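Local coordinates for glycoside hydrolase family 16 protein (Bacteroides ovatus, PDB 7KR6) that probably hydrolyses internal glycosidic linkages of mixed-linkage beta-glucans, and holds a fluorinated glucan-derived inhibitor in its substrate cleft, at residues E53-E56 with P57-N61; G255-D258 with G259-V262. The protein carries 1 engineered substitution. All blocks are in the same frame, centred on the assembly; numbering follows the deposited sequence.

Contact 1. Residues E53-E56 with P57-N61; sequences ETHE and PGWTN. With BGC (beta-D-glucopyranose), chain C; BGC (beta-D-glucopyranose), chain B; G2F (2-deoxy-2-fluoro-alpha-D-glucopyranose), chain D.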
loop_
_atom_site.group_PDB
_atom_site.type_symbol
_atom_site.label_atom_id
_atom_site.label_comp_id
_atom_site.label_asym_id
_atom_site.label_seq_id
_atom_site.Cartn_x
_atom_site.Cartn_y
_atom_site.Cartn_z
ATOM N N GLU A 53 7.368 -11.872 -23.157
ATOM C CA GLU A 53 7.958 -10.529 -23.072
ATOM C C GLU A 53 9.459 -10.657 -22.921
ATOM O O GLU A 53 9.949 -11.640 -22.280
ATOM C CB GLU A 53 7.336 -9.674 -21.951
ATOM C CG GLU A 53 5.871 -9.417 -22.185
ATOM C CD GLU A 53 5.266 -8.402 -21.224
ATOM O OE1 GLU A 53 5.964 -7.439 -20.919
ATOM O OE2 GLU A 53 4.135 -8.613 -20.770
ATOM N N THR A 54 10.144 -9.659 -23.471
ATOM C CA THR A 54 11.615 -9.485 -23.419
ATOM C C THR A 54 11.933 -8.094 -22.906
ATOM O O THR A 54 11.528 -7.105 -23.545
ATOM C CB THR A 54 12.299 -9.665 -24.784
ATOM O OG1 THR A 54 11.965 -10.970 -25.243
ATOM C CG2 THR A 54 13.799 -9.504 -24.651
ATOM N N HIS A 55 12.592 -7.994 -21.760
ATOM C CA HIS A 55 12.931 -6.683 -21.181
ATOM C C HIS A 55 14.242 -6.810 -20.405
ATOM O O HIS A 55 14.506 -7.898 -19.861
ATOM C CB HIS A 55 11.851 -6.167 -20.203
ATOM C CG HIS A 55 10.464 -6.094 -20.747
ATOM N ND1 HIS A 55 10.038 -5.052 -21.559
ATOM C CD2 HIS A 55 9.395 -6.914 -20.578
ATOM C CE1 HIS A 55 8.761 -5.234 -21.858
ATOM N NE2 HIS A 55 8.331 -6.365 -21.254
ATOM N N GLU A 56 14.971 -5.716 -20.342
ATOM C CA GLU A 56 16.249 -5.594 -19.611
ATOM C C GLU A 56 15.928 -5.553 -18.117
ATOM O O GLU A 56 14.811 -5.206 -17.710
ATOM C CB GLU A 56 16.982 -4.307 -20.016
ATOM C CG GLU A 56 17.670 -4.394 -21.370
ATOM C CD GLU A 56 18.689 -5.521 -21.472
ATOM O OE1 GLU A 56 19.702 -5.457 -20.748
ATOM O OE2 GLU A 56 18.434 -6.495 -22.210
ATOM N N PRO A 57 16.907 -5.851 -17.241
ATOM C CA PRO A 57 16.724 -5.652 -15.802
ATOM C C PRO A 57 16.353 -4.199 -15.468
ATOM O O PRO A 57 16.801 -3.265 -16.128
ATOM C CB PRO A 57 18.091 -6.080 -15.215
ATOM C CG PRO A 57 18.712 -6.950 -16.260
ATOM C CD PRO A 57 18.236 -6.388 -17.583
ATOM N N GLY A 58 15.480 -4.002 -14.474
ATOM C CA GLY A 58 15.115 -2.652 -14.010
ATOM C C GLY A 58 14.103 -1.946 -14.894
ATOM O O GLY A 58 13.879 -0.774 -14.655
ATOM N N TRP A 59 13.520 -2.637 -15.879
ATOM C CA TRP A 59 12.520 -2.020 -16.791
ATOM C C TRP A 59 11.360 -1.427 -15.975
ATOM O O TRP A 59 11.045 -0.245 -16.151
ATOM C CB TRP A 59 12.044 -3.040 -17.814
ATOM C CG TRP A 59 10.874 -2.555 -18.620
ATOM C CD1 TRP A 59 10.839 -1.424 -19.380
ATOM C CD2 TRP A 59 9.562 -3.144 -18.704
ATOM N NE1 TRP A 59 9.618 -1.301 -19.985
ATOM C CE2 TRP A 59 8.806 -2.330 -19.577
ATOM C CE3 TRP A 59 8.955 -4.280 -18.155
ATOM C CZ2 TRP A 59 7.462 -2.589 -19.866
ATOM C CZ3 TRP A 59 7.637 -4.554 -18.463
ATOM C CH2 TRP A 59 6.900 -3.715 -19.304
ATOM N N THR A 60 10.803 -2.177 -15.036
ATOM C CA THR A 60 9.764 -1.641 -14.101
ATOM C C THR A 60 10.108 -1.900 -12.646
ATOM O O THR A 60 10.763 -2.940 -12.367
ATOM C CB THR A 60 8.363 -2.221 -14.382
ATOM O OG1 THR A 60 8.310 -3.645 -14.324
ATOM C CG2 THR A 60 7.857 -1.787 -15.744
ATOM N N ASN A 61 9.627 -1.017 -11.767
ATOM C CA ASN A 61 9.545 -1.235 -10.299
ATOM C C ASN A 61 10.915 -1.531 -9.690
ATOM O O ASN A 61 10.948 -2.170 -8.638
ATOM C CB ASN A 61 8.559 -2.370 -9.978
ATOM C CG ASN A 61 7.183 -2.058 -10.546
ATOM O OD1 ASN A 61 6.706 -0.935 -10.382
ATOM N ND2 ASN A 61 6.543 -3.045 -11.150
HETATM C C2 BGC C . 4.742 -0.422 -12.876
HETATM C C3 BGC C . 4.640 0.484 -14.131
HETATM C C4 BGC C . 4.479 -0.311 -15.408
HETATM C C5 BGC C . 3.302 -1.303 -15.324
HETATM C C6 BGC C . 3.133 -2.206 -16.519
HETATM C C1 BGC C . 3.573 -1.366 -12.960
HETATM O O2 BGC C . 4.778 0.293 -11.676
HETATM O O3 BGC C . 5.824 1.288 -14.101
HETATM O O4 BGC C . 4.288 0.612 -16.516
HETATM O O5 BGC C . 3.518 -2.142 -14.145
HETATM O O6 BGC C . 4.323 -3.005 -16.731
HETATM C C2 BGC B . 4.505 1.177 -18.770
HETATM C C3 BGC B . 5.520 1.291 -19.906
HETATM C C4 BGC B . 6.761 1.952 -19.390
HETATM C C5 BGC B . 7.284 1.197 -18.160
HETATM C C6 BGC B . 8.535 1.838 -17.622
HETATM C C1 BGC B . 5.118 0.412 -17.579
HETATM O O2 BGC B . 3.376 0.467 -19.237
HETATM O O3 BGC B . 4.921 2.164 -20.858
HETATM O O4 BGC B . 7.776 1.857 -20.404
HETATM O O5 BGC B . 6.249 1.148 -17.163
HETATM O O6 BGC B . 8.343 3.145 -17.106
HETATM C C1 G2F D . 0.453 -3.856 -10.780
HETATM C C2 G2F D . 1.575 -2.879 -10.875
HETATM C C3 G2F D . 2.621 -3.325 -11.875
HETATM C C4 G2F D . 3.138 -4.671 -11.433
HETATM C C5 G2F D . 1.914 -5.640 -11.429
HETATM C C6 G2F D . 2.191 -7.090 -11.106
HETATM O O3 G2F D . 3.658 -2.354 -11.968
HETATM O O4 G2F D . 4.197 -5.079 -12.370
HETATM O O5 G2F D . 0.880 -5.203 -10.525
HETATM O O6 G2F D . 2.980 -7.182 -9.861
HETATM F F2 G2F D . 1.030 -1.584 -11.134
#

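Contact 2. Residues G255-D258 with G259-V262; sequences GLKD and GQKV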
loop_
_atom_site.group_PDB
_atom_site.type_symbol
_atom_site.label_atom_id
_atom_site.label_comp_id
_atom_site.label_asym_id
_atom_site.label_seq_id
_atom_site.Cartn_x
_atom_site.Cartn_y
_atom_site.Cartn_z
ATOM N N GLY A 255 16.403 -15.032 -1.924
ATOM C CA GLY A 255 15.462 -16.040 -2.426
ATOM C C GLY A 255 15.925 -16.718 -3.717
ATOM O O GLY A 255 15.204 -17.609 -4.206
ATOM N N LEU A 256 17.069 -16.327 -4.267
ATOM C CA LEU A 256 17.589 -16.969 -5.505
ATOM C C LEU A 256 19.129 -16.952 -5.465
ATOM O O LEU A 256 19.760 -15.902 -5.723
ATOM C CB LEU A 256 17.008 -16.217 -6.709
ATOM C CG LEU A 256 17.077 -16.958 -8.041
ATOM C CD1 LEU A 256 16.242 -18.212 -8.010
ATOM C CD2 LEU A 256 16.668 -16.053 -9.193
ATOM N N LYS A 257 19.717 -18.103 -5.177
ATOM C CA LYS A 257 21.191 -18.240 -5.118
ATOM C C LYS A 257 21.776 -18.371 -6.529
ATOM O O LYS A 257 21.050 -18.756 -7.471
ATOM C CB LYS A 257 21.557 -19.483 -4.315
ATOM C CG LYS A 257 21.178 -19.457 -2.836
ATOM C CD LYS A 257 21.358 -20.890 -2.249
ATOM C CE LYS A 257 20.812 -21.165 -0.866
ATOM N NZ LYS A 257 21.067 -20.031 0.044
ATOM N N ASP A 258 23.067 -18.086 -6.675
ATOM C CA ASP A 258 23.774 -18.288 -7.959
ATOM C C ASP A 258 23.653 -19.754 -8.369
ATOM O O ASP A 258 24.045 -20.611 -7.587
ATOM C CB ASP A 258 25.192 -17.769 -7.835
ATOM C CG ASP A 258 26.005 -17.808 -9.112
ATOM O OD1 ASP A 258 25.471 -18.249 -10.161
ATOM O OD2 ASP A 258 27.187 -17.396 -9.028
ATOM N N GLY A 259 23.082 -20.036 -9.539
ATOM C CA GLY A 259 22.904 -21.388 -10.085
ATOM C C GLY A 259 21.507 -21.923 -9.819
ATOM O O GLY A 259 21.186 -22.980 -10.304
ATOM N N GLN A 260 20.686 -21.198 -9.044
ATOM C CA GLN A 260 19.371 -21.721 -8.635
ATOM C C GLN A 260 18.332 -21.395 -9.726
ATOM O O GLN A 260 18.401 -20.270 -10.290
ATOM C CB GLN A 260 18.967 -21.086 -7.296
ATOM C CG GLN A 260 17.829 -21.839 -6.653
ATOM C CD GLN A 260 17.402 -21.265 -5.327
ATOM O OE1 GLN A 260 18.015 -20.358 -4.782
ATOM N NE2 GLN A 260 16.306 -21.790 -4.814
ATOM N N LYS A 261 17.413 -22.327 -9.951
ATOM C CA LYS A 261 16.221 -22.118 -10.807
ATOM C C LYS A 261 14.987 -22.327 -9.917
ATOM O O LYS A 261 14.961 -23.293 -9.121
ATOM C CB LYS A 261 16.285 -23.013 -12.052
ATOM N N VAL A 262 13.994 -21.442 -10.008
ATOM C CA VAL A 262 12.688 -21.653 -9.319
ATOM C C VAL A 262 11.577 -21.439 -10.355
ATOM O O VAL A 262 11.672 -20.535 -11.157
ATOM C CB VAL A 262 12.466 -20.740 -8.093
ATOM C CG1 VAL A 262 13.591 -20.903 -7.069
ATOM C CG2 VAL A 262 12.315 -19.287 -8.475
#

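Contact 1. Residues E53-E56 with P57-N61
His55, stacked on Trp59, gives its NE2 hydrogen to OE1 of Glu53 across 2.6 Å, nearly straight at 164°. The carboxylate oxygen lies almost in the imidazole plane and accepts through its anti lone pair, which would fix the rotation of the histidine ring. The other oxygen of Glu53, OE2, is gripped from strand 93-107 by Arg98 and Asn100, so the carboxylate links that strand to the imidazole.

The imidazole lies flat over the six-membered ring of Trp59, a face-to-face stack with centroids 3.5 Å apart and planes only 3° from parallel. NE2 comes within 3.4 Å of Trp59 CZ3. The indole reaches this position with CG anti to its own backbone N (chi1 171°), the backbone folding back through a type II turn from Glu56 to Trp59. The closing bond of that turn, Trp59 N to Glu56 O at 3.4 Å, is weak. On the opposite face of the indole sits CG2 of Thr60, near the rim.

Beyond the stack the segment meets sugar. CH2 of Trp59 approaches O6 of the chain C glucose at 3.7 Å, and Asn61 uses both ends of its amide: OD1 accepts a hydrogen bond from O2 of the same glucose at 2.6 Å, while ND2 donates to O3 of the fluorinated sugar at 3.1 Å and also to Glu63. An aromatic side chain beside the sugars and an amide that bonds two successive units thus both line the cleft, here the glycan pocket of a family 16 beta-jelly-roll enzyme.

Contact 2. Residues G255-D258 with G259-V262
Gln260 turns its side chain back on Lys257 by two extended torsions: CG stands anti to the backbone N (chi1 -165°), and the chain runs straight on from there to the amide. The carbonyl OE1 therefore arrives beside the main chain of Lys257 and accepts its N-H at 2.9 Å, in the carbonyl plane and almost perfectly linear at 175°. OE1 also rests 3.5 Å from CA of Leu256, and CB of Lys257 flanks it.

A second bond runs the other way between the same two residues, Gln260 N to Lys257 O, also 2.9 Å, with the donor well above the carbonyl plane. It closes a type II turn whose third residue, Gly259, has the positive phi (98°) that glycine adopts readily. In a regular two-residue hairpin the N-H of the first turn residue would bond to the main-chain carbonyl of the fourth; here the glutamine side chain takes that place, a worked example of a side-chain amide standing in for backbone pairing.

Next to these two bonds is a small apolar contact. CD1 of Leu256 meets CG1 of Val262 at 3.9 Å, and CB of Gln260 lies 4.0 Å from that leucine CD1; the leucine is buried although the turn itself is exposed. At the tip, OD1 of Asp258 is taken by the backbone N of Gly91.

The turn leads into strand 261-271, which pairs antiparallel with strand 80-90: Gly259 and Gln260 share backbone bonds with Arg89, and Val262 with Ala87. Arg89 also donates from NH1 to the carbonyl of Leu256, while Gly255 is bonded through its backbone to Gly123, just ahead of strand 125-133.

Two type II turns are compared here, and their settings differ. Contact 1 belongs to the glycan pocket, supplying three of its thirteen residues, whereas contact 2 contributes none and leads into strand 261-271. Their centres are 19 Å apart and their nearest atoms about 12 Å, so they do not touch. The link is indirect, through the strands: residues 53-56 are fastened to strand 93-107, residues 259-262 to strand 80-90, and these two strands pair antiparallel. In contact 1 the turn bond is weak and ring stacking accompanies it; in contact 2 a sound turn bond is doubled by a side-chain amide.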